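Local coordinates for probable 3-hydroxyisobutyrate dehydrogenase (Pseudomonas aeruginosa, PDB 3OBB) that catalyses the NAD-dependent oxidation of L-serine and methyl-L-serine and shows low activity toward beta-hydroxyisobutyrate, at the interface of chains A and B and the interface of chains A and C. Sequence-based numbering; all coordinates share one arbitrary frame. Chains: chain A/B/C, Probable 3-hydroxyisobutyrate dehydrogenase.

The enzyme is a homotetramer, a dimer of dimers, and the three contacts lie on two of its subunit interfaces. Contact 1 joins chains A and B; contacts 2 and 3 join chains A and C. The C-alpha centres of contacts 2 and 3 are about 8 Å apart, and both use A:Leu293 and A:Phe294. By the same centres, contact 1 is about 24 Å from contact 2 and about 19 Å from contact 3. Helix 265-279 and the short helix 291-294 meet different partners on the two interfaces and so tie the tetramer together. Contact 1 is centred about 15 Å from the active-site residue A:Lys173.

Contact 1: the interface of chains A and B. Residues chain A 263-267; chain B 189, 273, 294.
B:Glu189 reaches from the long helix 168-196 of chain B to the N-terminal end of helix 265-279 of chain A. This is a helix-capping contact in the A-B interface of the tetramer, and the two-fold axis repeats it with the chains exchanged. The carboxylate takes two backbone hydrogen bonds, both moderately bent. A:Met266 N, of a selenomethionine, gives its hydrogen to B:Glu189 OE1 at 3.0 Å. A:Gly267 N gives its own to B:Glu189 OE2 at 2.7 Å. Both oxygens use their syn lone pairs. The glutamate chi1 of 95° lies off a staggered value; from there the straight chain (chi2 179°) brings the carboxylate to the helix end. The helix dipole would probably favour the negative charge there.

Apolar packing centres on A:Pro265. Its CG lies in the plane of the B:Phe294 ring, at the edge, and its CD is 3.5 Å from B:Phe294 CE2. B:Leu273 CD1 meets A:Pro265 CG at 3.8 Å. Within chain B, B:Glu189 CB covers the centre of one face of the phenyl ring.

Two linked waters complete the contact. Water 2 joins A:Ser263 N to B:Phe294 O. Water 1 lies 2.9 Å from A:Ser263 O and also 2.9 Å from B:Glu189 O.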
# COMPACT_ATOMS: atom_id res chain seq x y z
N SER A 263 -9.06 -5.13 8.59
CA SER A 263 -8.00 -4.48 7.83
C SER A 263 -7.60 -5.35 6.63
O SER A 263 -7.24 -6.54 6.78
CB SER A 263 -6.79 -4.22 8.73
OG SER A 263 -5.74 -3.61 8.01
N THR A 264 -7.67 -4.76 5.44
CA THR A 264 -7.31 -5.46 4.19
C THR A 264 -6.25 -4.70 3.36
O THR A 264 -6.53 -4.24 2.23
CB THR A 264 -8.54 -5.70 3.34
OG1 THR A 264 -9.23 -4.45 3.16
CG2 THR A 264 -9.42 -6.71 4.02
N PRO A 265 -5.02 -4.57 3.91
CA PRO A 265 -4.03 -3.75 3.21
C PRO A 265 -3.65 -4.27 1.84
O PRO A 265 -3.44 -3.47 0.92
CB PRO A 265 -2.83 -3.72 4.16
CG PRO A 265 -3.02 -4.87 5.10
CD PRO A 265 -4.49 -5.13 5.18
N MSE A 266 -3.59 -5.58 1.67
CA MSE A 266 -3.21 -6.10 0.35
C MSE A 266 -4.37 -5.97 -0.61
O MSE A 266 -4.18 -5.44 -1.70
CB MSE A 266 -2.69 -7.55 0.42
CG MSE A 266 -1.80 -7.82 1.61
SE MSE A 266 -0.08 -6.84 1.55
CE MSE A 266 0.24 -7.26 -0.26
N GLY A 267 -5.55 -6.45 -0.22
CA GLY A 267 -6.79 -6.33 -1.04
C GLY A 267 -7.08 -4.88 -1.44
O GLY A 267 -7.21 -4.60 -2.62
N GLU B 189 -5.11 -12.05 5.87
CA GLU B 189 -6.12 -11.00 5.84
C GLU B 189 -7.46 -11.55 5.34
O GLU B 189 -8.53 -11.10 5.80
CB GLU B 189 -5.63 -9.81 4.99
CG GLU B 189 -6.10 -9.81 3.56
CD GLU B 189 -5.59 -8.56 2.77
OE1 GLU B 189 -4.79 -7.77 3.32
OE2 GLU B 189 -6.02 -8.40 1.60
N LEU B 273 4.66 -4.09 6.56
CA LEU B 273 3.87 -4.85 7.54
C LEU B 273 4.76 -5.76 8.39
O LEU B 273 4.58 -5.86 9.63
CB LEU B 273 2.75 -5.63 6.84
CG LEU B 273 1.69 -4.74 6.14
CD1 LEU B 273 0.66 -5.60 5.41
CD2 LEU B 273 0.92 -3.71 7.11
N PHE B 294 -4.23 -8.93 11.97
CA PHE B 294 -5.64 -8.96 11.54
C PHE B 294 -6.62 -9.59 12.50
O PHE B 294 -7.82 -9.33 12.40
CB PHE B 294 -5.75 -9.66 10.18
CG PHE B 294 -4.74 -9.18 9.19
CD1 PHE B 294 -3.65 -9.96 8.86
CD2 PHE B 294 -4.88 -7.92 8.61
CE1 PHE B 294 -2.71 -9.53 7.95
CE2 PHE B 294 -3.93 -7.46 7.70
CZ PHE B 294 -2.84 -8.27 7.38
O HOH W 1 -8.76 -8.82 7.57
O HOH W 2 -8.67 -7.68 9.95

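Contact 2: the interface of chains A and C. Residues chain A 293-294, 296; chain C 279.
C:Lys279, helical in backbone at the end of helix 265-279, meets the carbonyls of A:Leu293, also helical, and of A:Phe294, where phi of -103° marks the end of helix 291-294. A:Pro296 lies in the loop that follows. The contact belongs to the A-C interface of this tetrameric HIBADH-related dehydrogenase, in the C-terminal helical region. A two-fold twin exists with the chains exchanged.

The lysine side chain lies along the chain A backbone. Its CG is 3.7 Å from A:Leu293 O. Farther out, C:Lys279 CE comes to 3.5 Å from A:Phe294 O. These are contacts of methylene groups with carbonyl oxygens. Successive bends, including chi3 at -90°, fold the outer end round toward A:Pro296.

A:Pro296 and C:Lys279 lie side by side and point the same way. C:Lys279 NZ, the amine nitrogen, is 3.7 Å from A:Pro296 CG. C:Lys279 CE is 4.0 Å from A:Pro296 CD. The proline thus packs against the outer end of the lysine, and the partner chain hides 43 Å² of its surface.

Within chain A, A:Leu293 CB sits 4.1 Å above the plane of the A:Phe294 ring, over its centre.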
# COMPACT_ATOMS: atom_id res chain seq x y z
N LEU A 293 1.09 -2.97 -15.85
CA LEU A 293 1.64 -2.03 -14.85
C LEU A 293 3.15 -2.21 -14.64
O LEU A 293 3.89 -1.23 -14.49
CB LEU A 293 0.90 -2.17 -13.52
CG LEU A 293 -0.57 -1.68 -13.48
CD1 LEU A 293 -1.08 -1.75 -12.04
CD2 LEU A 293 -0.67 -0.26 -14.03
N PHE A 294 3.61 -3.46 -14.69
CA PHE A 294 5.01 -3.80 -14.34
C PHE A 294 5.94 -4.06 -15.50
O PHE A 294 7.16 -3.98 -15.33
CB PHE A 294 5.03 -5.01 -13.40
CG PHE A 294 4.05 -4.89 -12.28
CD1 PHE A 294 2.88 -5.64 -12.29
CD2 PHE A 294 4.29 -4.01 -11.23
CE1 PHE A 294 1.97 -5.54 -11.26
CE2 PHE A 294 3.37 -3.89 -10.20
CZ PHE A 294 2.21 -4.66 -10.22
N PRO A 296 7.38 -3.17 -19.03
CA PRO A 296 7.55 -2.00 -19.89
C PRO A 296 7.49 -2.33 -21.38
O PRO A 296 7.17 -1.46 -22.19
CB PRO A 296 8.94 -1.50 -19.51
CG PRO A 296 9.71 -2.75 -19.07
CD PRO A 296 8.66 -3.62 -18.41
N LYS C 279 8.02 3.34 -15.68
CA LYS C 279 7.66 2.38 -16.72
C LYS C 279 6.91 3.11 -17.83
O LYS C 279 7.08 2.78 -19.00
CB LYS C 279 6.80 1.19 -16.22
CG LYS C 279 7.24 0.39 -14.92
CD LYS C 279 8.77 0.14 -14.73
CE LYS C 279 9.23 -1.16 -15.35
NZ LYS C 279 10.60 -1.00 -15.95

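Contact 3: the interface of chains A and C. Residues chain A 273, 276, 293-294; chain C 273, 276, 293-294.
A:Leu276 and C:Leu276 meet across the two-fold axis that relates chains A and C. Each belongs to helix 265-279 of its own chain. The contact is a symmetric leucine cluster at a helix-helix interface in this HIBADH-related dehydrogenase, and it joins two subunits of the tetramer.

The close part lies at the axis and just beside it. The two Leu276 side chains run at a slant to each other and touch through one methyl each: A:Leu276 CD2 is 3.9 Å from C:Leu276 CD2. The other methyl branch points away from the axis, toward the short helix 291-294 of the partner. There A:Leu276 CD1 lies 3.6 Å from C:Leu293 O, a backbone carbonyl oxygen. The reverse pair, C:Leu276 CD1 and A:Leu293 O, has the same distance. Each Leu276 therefore splits its two methyls between the axis and the partner's backbone. Its chi1 of -103° and chi2 of 30° both lie away from staggered values, so the fork may be somewhat strained or loosely modelled. The partner hides 60 Å² of A:Leu276 and 61 Å² of C:Leu276.

The flanks are looser. A:Leu273, one helical turn before A:Leu276, brings its CD2 to 4.3 Å from C:Leu276 CD2. The phenyl rings stand farther back: A:Phe294 CE2 is 4.4 Å from C:Leu276 CD1. The partner chain covers 3 Å² of each Phe294, against 23 Å² of A:Leu293 and 22 Å² of C:Leu293.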
# COMPACT_ATOMS: atom_id res chain seq x y z
N LEU A 273 -4.88 -0.52 -7.57
CA LEU A 273 -4.15 -0.87 -8.79
C LEU A 273 -5.11 -1.25 -9.93
O LEU A 273 -4.91 -0.84 -11.10
CB LEU A 273 -3.12 -1.97 -8.51
CG LEU A 273 -2.00 -1.56 -7.52
CD1 LEU A 273 -1.07 -2.74 -7.24
CD2 LEU A 273 -1.11 -0.30 -7.99
N LEU A 276 -6.49 1.92 -11.33
CA LEU A 276 -5.48 2.48 -12.24
C LEU A 276 -5.61 1.85 -13.62
O LEU A 276 -5.55 2.52 -14.61
CB LEU A 276 -4.08 2.19 -11.69
CG LEU A 276 -3.27 3.30 -10.99
CD1 LEU A 276 -4.09 4.37 -10.24
CD2 LEU A 276 -2.09 2.75 -10.15
N LEU A 293 1.09 -2.97 -15.85
CA LEU A 293 1.64 -2.03 -14.85
C LEU A 293 3.15 -2.21 -14.64
O LEU A 293 3.89 -1.23 -14.49
CB LEU A 293 0.90 -2.17 -13.52
CG LEU A 293 -0.57 -1.68 -13.48
CD1 LEU A 293 -1.08 -1.75 -12.04
CD2 LEU A 293 -0.67 -0.26 -14.03
N PHE A 294 3.61 -3.46 -14.69
CA PHE A 294 5.01 -3.80 -14.34
C PHE A 294 5.94 -4.06 -15.50
O PHE A 294 7.16 -3.98 -15.33
CB PHE A 294 5.03 -5.01 -13.40
CG PHE A 294 4.05 -4.89 -12.28
CD1 PHE A 294 2.88 -5.64 -12.29
CD2 PHE A 294 4.29 -4.01 -11.23
CE1 PHE A 294 1.97 -5.54 -11.26
CE2 PHE A 294 3.37 -3.89 -10.20
CZ PHE A 294 2.21 -4.66 -10.22
N LEU C 273 4.63 3.69 -6.81
CA LEU C 273 3.85 4.52 -7.75
C LEU C 273 4.77 5.35 -8.65
O LEU C 273 4.53 5.46 -9.88
CB LEU C 273 2.85 5.39 -6.99
CG LEU C 273 1.75 4.59 -6.23
CD1 LEU C 273 0.85 5.53 -5.45
CD2 LEU C 273 0.84 3.64 -7.15
N LEU C 276 6.08 3.07 -11.30
CA LEU C 276 5.04 2.93 -12.33
C LEU C 276 5.12 4.09 -13.32
O LEU C 276 5.03 3.89 -14.50
CB LEU C 276 3.66 2.96 -11.66
CG LEU C 276 2.86 1.65 -11.46
CD1 LEU C 276 3.70 0.36 -11.26
CD2 LEU C 276 1.72 1.79 -10.43
N LEU C 293 -1.61 9.35 -13.08
CA LEU C 293 -2.13 8.07 -12.56
C LEU C 293 -3.64 8.13 -12.24
O LEU C 293 -4.38 7.17 -12.49
CB LEU C 293 -1.34 7.64 -11.32
CG LEU C 293 0.12 7.20 -11.53
CD1 LEU C 293 0.68 6.66 -10.22
CD2 LEU C 293 0.19 6.14 -12.63
N PHE C 294 -4.09 9.29 -11.74
CA PHE C 294 -5.47 9.44 -11.23
C PHE C 294 -6.44 10.16 -12.14
O PHE C 294 -7.66 10.00 -11.98
CB PHE C 294 -5.45 10.14 -9.87
CG PHE C 294 -4.43 9.57 -8.94
CD1 PHE C 294 -3.26 10.26 -8.67
CD2 PHE C 294 -4.64 8.33 -8.35
CE1 PHE C 294 -2.31 9.75 -7.81
CE2 PHE C 294 -3.69 7.79 -7.49
CZ PHE C 294 -2.52 8.50 -7.23